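Local coordinates for protein disulfide-isomerase A4 (Rattus norvegicus, PDB 3EC3), which catalyses the rearrangement of disulfide bonds in proteins of the endoplasmic reticulum, represented here by its noncatalytic pair of thioredoxin-like domains, b and b', at residues A[222-225]-A[226-229]; A[212-216]-A[217-221]. The protein carries 1 engineered substitution. All coordinates share one frame; numbering follows the deposited sequence.

Contact 1 of 2, residues A[222-225]-A[226-229]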
ATOM      1  N   PHE A 222      -9.707  14.995  13.243  1.00 35.04           N
ATOM      2  CA  PHE A 222      -9.871  13.695  13.893  1.00 35.34           C
ATOM      3  C   PHE A 222      -8.520  13.037  14.217  1.00 35.11           C
ATOM      4  O   PHE A 222      -8.293  12.600  15.354  1.00 33.52           O
ATOM      5  CB  PHE A 222     -10.741  12.812  12.976  1.00 36.34           C
ATOM      6  CG  PHE A 222     -10.918  11.381  13.430  1.00 37.39           C
ATOM      7  CD1 PHE A 222     -10.591  10.330  12.556  1.00 38.25           C
ATOM      8  CD2 PHE A 222     -11.472  11.074  14.672  1.00 38.38           C
ATOM      9  CE1 PHE A 222     -10.774   8.996  12.924  1.00 38.51           C
ATOM     10  CE2 PHE A 222     -11.659   9.745  15.063  1.00 38.78           C
ATOM     11  CZ  PHE A 222     -11.310   8.700  14.190  1.00 38.96           C
ATOM     12  N   VAL A 223      -7.631  12.982  13.219  1.00 34.92           N
ATOM     13  CA  VAL A 223      -6.252  12.491  13.406  1.00 35.21           C
ATOM     14  C   VAL A 223      -5.445  13.365  14.404  1.00 35.82           C
ATOM     15  O   VAL A 223      -4.708  12.834  15.252  1.00 35.82           O
ATOM     16  CB  VAL A 223      -5.515  12.360  12.036  1.00 35.30           C
ATOM     17  CG1 VAL A 223      -4.036  12.033  12.215  1.00 36.57           C
ATOM     18  CG2 VAL A 223      -6.236  11.298  11.135  1.00 33.62           C
HETATM   19  N   MSE A 224      -5.569  14.683  14.292  1.00 35.87           N
HETATM   20  CA  MSE A 224      -4.902  15.597  15.221  1.00 37.14           C
HETATM   21  C   MSE A 224      -5.406  15.364  16.651  1.00 36.57           C
HETATM   22  O   MSE A 224      -4.606  15.301  17.607  1.00 36.98           O
HETATM   23  CB  MSE A 224      -5.104  17.065  14.817  1.00 38.53           C
HETATM   24  CG  MSE A 224      -4.020  17.626  13.898  1.00 41.93           C
HETATM   25 SE   MSE A 224      -2.246  17.580  14.779  0.70 52.09          SE
HETATM   26  CE  MSE A 224      -1.073  18.319  13.361  1.00 45.51           C
ATOM     27  N   ALA A 225      -6.720  15.208  16.796  1.00 35.02           N
ATOM     28  CA  ALA A 225      -7.311  15.014  18.133  1.00 35.02           C
ATOM     29  C   ALA A 225      -6.822  13.683  18.715  1.00 34.73           C
ATOM     30  O   ALA A 225      -6.508  13.592  19.926  1.00 35.64           O
ATOM     31  CB  ALA A 225      -8.821  15.082  18.080  1.00 34.09           C
ATOM     32  N   PHE A 226      -6.707  12.681  17.840  1.00 33.50           N
ATOM     33  CA  PHE A 226      -6.117  11.393  18.196  1.00 32.74           C
ATOM     34  C   PHE A 226      -4.686  11.545  18.710  1.00 31.80           C
ATOM     35  O   PHE A 226      -4.349  11.015  19.762  1.00 31.75           O
ATOM     36  CB  PHE A 226      -6.115  10.413  17.019  1.00 32.54           C
ATOM     37  CG  PHE A 226      -5.249   9.179  17.269  1.00 32.70           C
ATOM     38  CD1 PHE A 226      -3.973   9.075  16.711  1.00 31.51           C
ATOM     39  CD2 PHE A 226      -5.711   8.145  18.087  1.00 35.14           C
ATOM     40  CE1 PHE A 226      -3.188   7.953  16.946  1.00 32.90           C
ATOM     41  CE2 PHE A 226      -4.925   7.016  18.348  1.00 36.14           C
ATOM     42  CZ  PHE A 226      -3.668   6.913  17.781  1.00 34.29           C
ATOM     43  N   LYS A 227      -3.865  12.263  17.944  1.00 31.17           N
ATOM     44  CA  LYS A 227      -2.448  12.479  18.230  1.00 30.95           C
ATOM     45  C   LYS A 227      -2.269  13.117  19.587  1.00 31.18           C
ATOM     46  O   LYS A 227      -1.360  12.755  20.360  1.00 30.38           O
ATOM     47  CB  LYS A 227      -1.870  13.429  17.184  1.00 30.44           C
ATOM     48  CG  LYS A 227      -0.389  13.760  17.347  1.00 31.22           C
ATOM     49  CD  LYS A 227       0.009  14.694  16.212  1.00 33.57           C
ATOM     50  CE  LYS A 227       1.200  14.205  15.402  1.00 36.80           C
ATOM     51  NZ  LYS A 227       1.502  12.731  15.425  1.00 33.80           N
ATOM     52  N   LYS A 228      -3.137  14.089  19.846  1.00 32.63           N
ATOM     53  CA  LYS A 228      -3.101  14.907  21.057  1.00 32.56           C
ATOM     54  C   LYS A 228      -3.770  14.229  22.249  1.00 33.66           C
ATOM     55  O   LYS A 228      -3.824  14.807  23.341  1.00 32.38           O
ATOM     56  CB  LYS A 228      -3.758  16.255  20.771  1.00 32.68           C
ATOM     57  CG  LYS A 228      -2.880  17.230  20.005  1.00 33.83           C
ATOM     58  CD  LYS A 228      -3.571  18.590  19.880  1.00 39.80           C
ATOM     59  CE  LYS A 228      -3.416  19.168  18.470  1.00 42.64           C
ATOM     60  NZ  LYS A 228      -4.660  19.885  17.999  1.00 45.93           N
ATOM     61  N   GLY A 229      -4.264  13.007  22.039  1.00 34.42           N
ATOM     62  CA  GLY A 229      -4.910  12.227  23.093  1.00 35.55           C
ATOM     63  C   GLY A 229      -6.255  12.777  23.531  1.00 36.25           C
ATOM     64  O   GLY A 229      -6.614  12.648  24.694  1.00 36.36           O
TER
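M224 O accepts the backbone N-H of K228 at 2.9 Å. The bond belongs to the last turn of helix 216-227, which ends in a Schellman motif. This is the final helix of the second thioredoxin-like domain. Two more i to i+4 bonds precede it: F226 N to F222 O and K227 N to V223 O. G229 then leaves the helix with positive phi (70°), and its N bonds back to F226 O at 3.0 Å.

The lysine chains add apolar cover around this turn. K228 CG lies 3.5 Å from M224 O, and K227 CB reaches the same oxygen at 3.3 Å. M224 is modelled as selenomethionine. Its chain bends at CB-CG (chi2 -61°), and this brings SE alongside K227, 3.9 Å from CD. The M224 and K227 side chains run side by side in the same direction. K228 instead crosses M224 at a slant, with its CE 4.2 Å from SE. These are methylene-selenium contacts. The charge of K227 is met elsewhere: NZ makes a salt bridge to E168 and a hydrogen bond to Y169 OH.

The other face of the helix is hydrophobic. F222 packs on A197 and I199 of strand 196-200. F226 also touches I199, and its ring meets that of Y169 edge-to-face. With CG anti to the backbone N (chi1 168°), the F226 ring has V223 O at its edge, near the ring plane and 4.1 Å from CD1.

Contact 2 of 2, residues A[212-216]-A[217-221]. Unlike the reference sequence in segment 217-221: R220 (reference Gln).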
ATOM      1  N   GLU A 212     -19.741  13.575  10.050  1.00 48.67           N
ATOM      2  CA  GLU A 212     -19.805  14.951   9.582  1.00 48.85           C
ATOM      3  C   GLU A 212     -19.677  14.869   8.078  1.00 47.93           C
ATOM      4  O   GLU A 212     -19.186  13.853   7.567  1.00 48.14           O
ATOM      5  CB  GLU A 212     -18.605  15.711  10.137  1.00 49.49           C
ATOM      6  CG  GLU A 212     -18.614  17.208   9.862  1.00 52.45           C
ATOM      7  CD  GLU A 212     -17.216  17.778   9.805  1.00 54.73           C
ATOM      8  OE1 GLU A 212     -16.846  18.312   8.736  1.00 56.36           O
ATOM      9  OE2 GLU A 212     -16.477  17.666  10.814  1.00 56.30           O
ATOM     10  N   GLU A 213     -20.087  15.911   7.354  1.00 46.33           N
ATOM     11  CA  GLU A 213     -19.794  15.942   5.919  1.00 45.06           C
ATOM     12  C   GLU A 213     -18.268  15.796   5.731  1.00 43.52           C
ATOM     13  O   GLU A 213     -17.457  16.556   6.283  1.00 43.35           O
ATOM     14  CB  GLU A 213     -20.421  17.157   5.212  1.00 45.46           C
ATOM     15  CG  GLU A 213     -21.875  16.863   4.715  1.00 45.81           C
ATOM     16  CD  GLU A 213     -22.717  18.103   4.359  1.00 46.43           C
ATOM     17  OE1 GLU A 213     -22.911  18.376   3.149  1.00 47.91           O
ATOM     18  OE2 GLU A 213     -23.222  18.789   5.285  1.00 48.70           O
ATOM     19  N   PHE A 214     -17.887  14.746   5.019  1.00 41.65           N
ATOM     20  CA  PHE A 214     -16.504  14.332   4.981  1.00 39.58           C
ATOM     21  C   PHE A 214     -15.689  15.203   4.046  1.00 39.21           C
ATOM     22  O   PHE A 214     -16.022  15.391   2.868  1.00 38.45           O
ATOM     23  CB  PHE A 214     -16.399  12.866   4.552  1.00 38.79           C
ATOM     24  CG  PHE A 214     -15.069  12.270   4.815  1.00 37.28           C
ATOM     25  CD1 PHE A 214     -14.086  12.260   3.831  1.00 36.98           C
ATOM     26  CD2 PHE A 214     -14.789  11.717   6.052  1.00 37.76           C
ATOM     27  CE1 PHE A 214     -12.846  11.711   4.082  1.00 36.99           C
ATOM     28  CE2 PHE A 214     -13.539  11.156   6.314  1.00 37.29           C
ATOM     29  CZ  PHE A 214     -12.572  11.161   5.335  1.00 36.65           C
ATOM     30  N   ASP A 215     -14.622  15.755   4.597  1.00 38.51           N
ATOM     31  CA  ASP A 215     -13.606  16.413   3.793  1.00 38.51           C
ATOM     32  C   ASP A 215     -12.269  16.223   4.502  1.00 37.77           C
ATOM     33  O   ASP A 215     -12.230  15.678   5.629  1.00 37.68           O
ATOM     34  CB  ASP A 215     -13.942  17.901   3.504  1.00 38.48           C
ATOM     35  CG  ASP A 215     -14.097  18.770   4.769  1.00 40.27           C
ATOM     36  OD1 ASP A 215     -13.624  18.437   5.888  1.00 43.64           O
ATOM     37  OD2 ASP A 215     -14.700  19.844   4.624  1.00 39.97           O
ATOM     38  N   SER A 216     -11.192  16.646   3.837  1.00 36.17           N
ATOM     39  CA  SER A 216      -9.844  16.562   4.408  1.00 35.47           C
ATOM     40  C   SER A 216      -9.667  17.231   5.768  1.00 34.72           C
ATOM     41  O   SER A 216      -9.040  16.665   6.654  1.00 33.72           O
ATOM     42  CB  SER A 216      -8.815  17.078   3.414  1.00 35.52           C
ATOM     43  OG  SER A 216      -8.760  16.118   2.369  1.00 34.36           O
ATOM     44  N   ASP A 217     -10.233  18.427   5.906  1.00 34.09           N
ATOM     45  CA  ASP A 217     -10.220  19.173   7.176  1.00 34.75           C
ATOM     46  C   ASP A 217     -10.765  18.382   8.356  1.00 33.75           C
ATOM     47  O   ASP A 217     -10.117  18.293   9.412  1.00 34.24           O
ATOM     48  CB  ASP A 217     -11.006  20.471   7.029  1.00 35.13           C
ATOM     49  CG  ASP A 217     -10.293  21.482   6.161  1.00 38.52           C
ATOM     50  OD1 ASP A 217      -9.050  21.395   6.044  1.00 41.70           O
ATOM     51  OD2 ASP A 217     -10.971  22.361   5.589  1.00 43.07           O
ATOM     52  N   ALA A 218     -11.943  17.797   8.162  1.00 32.84           N
ATOM     53  CA  ALA A 218     -12.595  17.013   9.187  1.00 32.36           C
ATOM     54  C   ALA A 218     -11.739  15.794   9.525  1.00 32.12           C
ATOM     55  O   ALA A 218     -11.489  15.499  10.711  1.00 30.16           O
ATOM     56  CB  ALA A 218     -13.968  16.605   8.717  1.00 33.21           C
ATOM     57  N   LEU A 219     -11.249  15.099   8.486  1.00 32.05           N
ATOM     58  CA  LEU A 219     -10.315  14.021   8.715  1.00 32.50           C
ATOM     59  C   LEU A 219      -9.037  14.503   9.407  1.00 33.48           C
ATOM     60  O   LEU A 219      -8.569  13.854  10.332  1.00 35.03           O
ATOM     61  CB  LEU A 219      -9.983  13.268   7.404  1.00 32.51           C
ATOM     62  CG  LEU A 219      -9.030  12.064   7.577  1.00 32.98           C
ATOM     63  CD1 LEU A 219      -9.696  10.981   8.423  1.00 36.54           C
ATOM     64  CD2 LEU A 219      -8.584  11.507   6.178  1.00 31.61           C
ATOM     65  N   ARG A 220      -8.471  15.631   8.988  1.00 34.60           N
ATOM     66  CA  ARG A 220      -7.250  16.130   9.652  1.00 36.05           C
ATOM     67  C   ARG A 220      -7.449  16.444  11.158  1.00 35.63           C
ATOM     68  O   ARG A 220      -6.547  16.214  11.972  1.00 34.46           O
ATOM     69  CB  ARG A 220      -6.648  17.364   8.949  1.00 36.75           C
ATOM     70  CG  ARG A 220      -5.125  17.428   9.165  1.00 41.08           C
ATOM     71  CD  ARG A 220      -4.538  18.814   9.373  1.00 47.71           C
ATOM     72  NE  ARG A 220      -3.238  18.707  10.063  1.00 52.72           N
ATOM     73  CZ  ARG A 220      -2.038  18.705   9.468  1.00 53.49           C
ATOM     74  NH1 ARG A 220      -1.942  18.836   8.151  1.00 53.58           N
ATOM     75  NH2 ARG A 220      -0.921  18.601  10.197  1.00 54.07           N
ATOM     76  N   GLU A 221      -8.635  16.950  11.491  1.00 35.73           N
ATOM     77  CA  GLU A 221      -9.008  17.285  12.874  1.00 36.52           C
ATOM     78  C   GLU A 221      -9.110  16.054  13.776  1.00 35.81           C
ATOM     79  O   GLU A 221      -8.657  16.073  14.919  1.00 36.03           O
ATOM     80  CB  GLU A 221     -10.319  18.068  12.871  1.00 35.99           C
ATOM     81  CG  GLU A 221     -10.206  19.380  12.105  1.00 37.90           C
ATOM     82  CD  GLU A 221     -11.485  20.243  12.117  1.00 39.50           C
ATOM     83  OE1 GLU A 221     -12.622  19.707  12.187  1.00 45.04           O
ATOM     84  OE2 GLU A 221     -11.342  21.476  12.020  1.00 41.03           O
TER
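D215 OD1 accepts the backbone N-H of A218 at 2.9 Å, nearly along the C-O axis of the carboxylate. D215 is the N-cap of helix 216-227, the helix that follows edge strand 206-208. With chi1 at 60°, CG sits between the backbone N and the carbonyl carbon, which brings OD1 to A218 N. D215 O also receives L219 N at 3.1 Å. S216 O takes R220 N at a short 2.6 Å. With an alanine here in place of D215, A218 N would probably lose its side-chain acceptor and the helix start its nearby negative charge.

Around this cap, both oxygens of the E212 carboxylate approach the A218 methyl, which lies off their end and above the carboxylate plane, OE1 3.3 Å and OE2 3.4 Å from CB. F214 CZ meets L219 CB at 3.9 Å, the two side chains crossing at an angle. Further out, F214 and L219 both pack on V138 and A197 of the central sheet, and F214 also touches W155. S216 OG bonds to K158 O of helix 149-163. R220, a glutamine in the reference sequence, makes a salt bridge to D165.

The acidic groups of D215 and D217 lie at the positive end of the helix dipole, which is likely to favour their ionised forms. Their mutual closeness would probably offset this in part. E212 OE2 and E221 OE1, 4.6 Å apart, would probably repel each other mildly.

In the fold
Contact 2 starts helix 216-227 and contact 1 finishes it, their centres about 13 Å apart. Each is partly buried, with one hydrophobic face turned to the sheet and its neighbouring helix and loops, and one face toward solvent. F214 and L219 serve the buried side of contact 2, and F222 and V223 that of contact 1; A197 of strand 196-200 is touched from both. The exposed chemistry differs with the helix end. Acidic side chains, E212, D215 and D217, gather at the N-terminal end. Lysines, K227 and K228, lie at the C-terminal end. Both patterns are consistent with the helix dipole, though K227 also pairs with E168. A side chain caps the start, whereas backbone bonds close the finish.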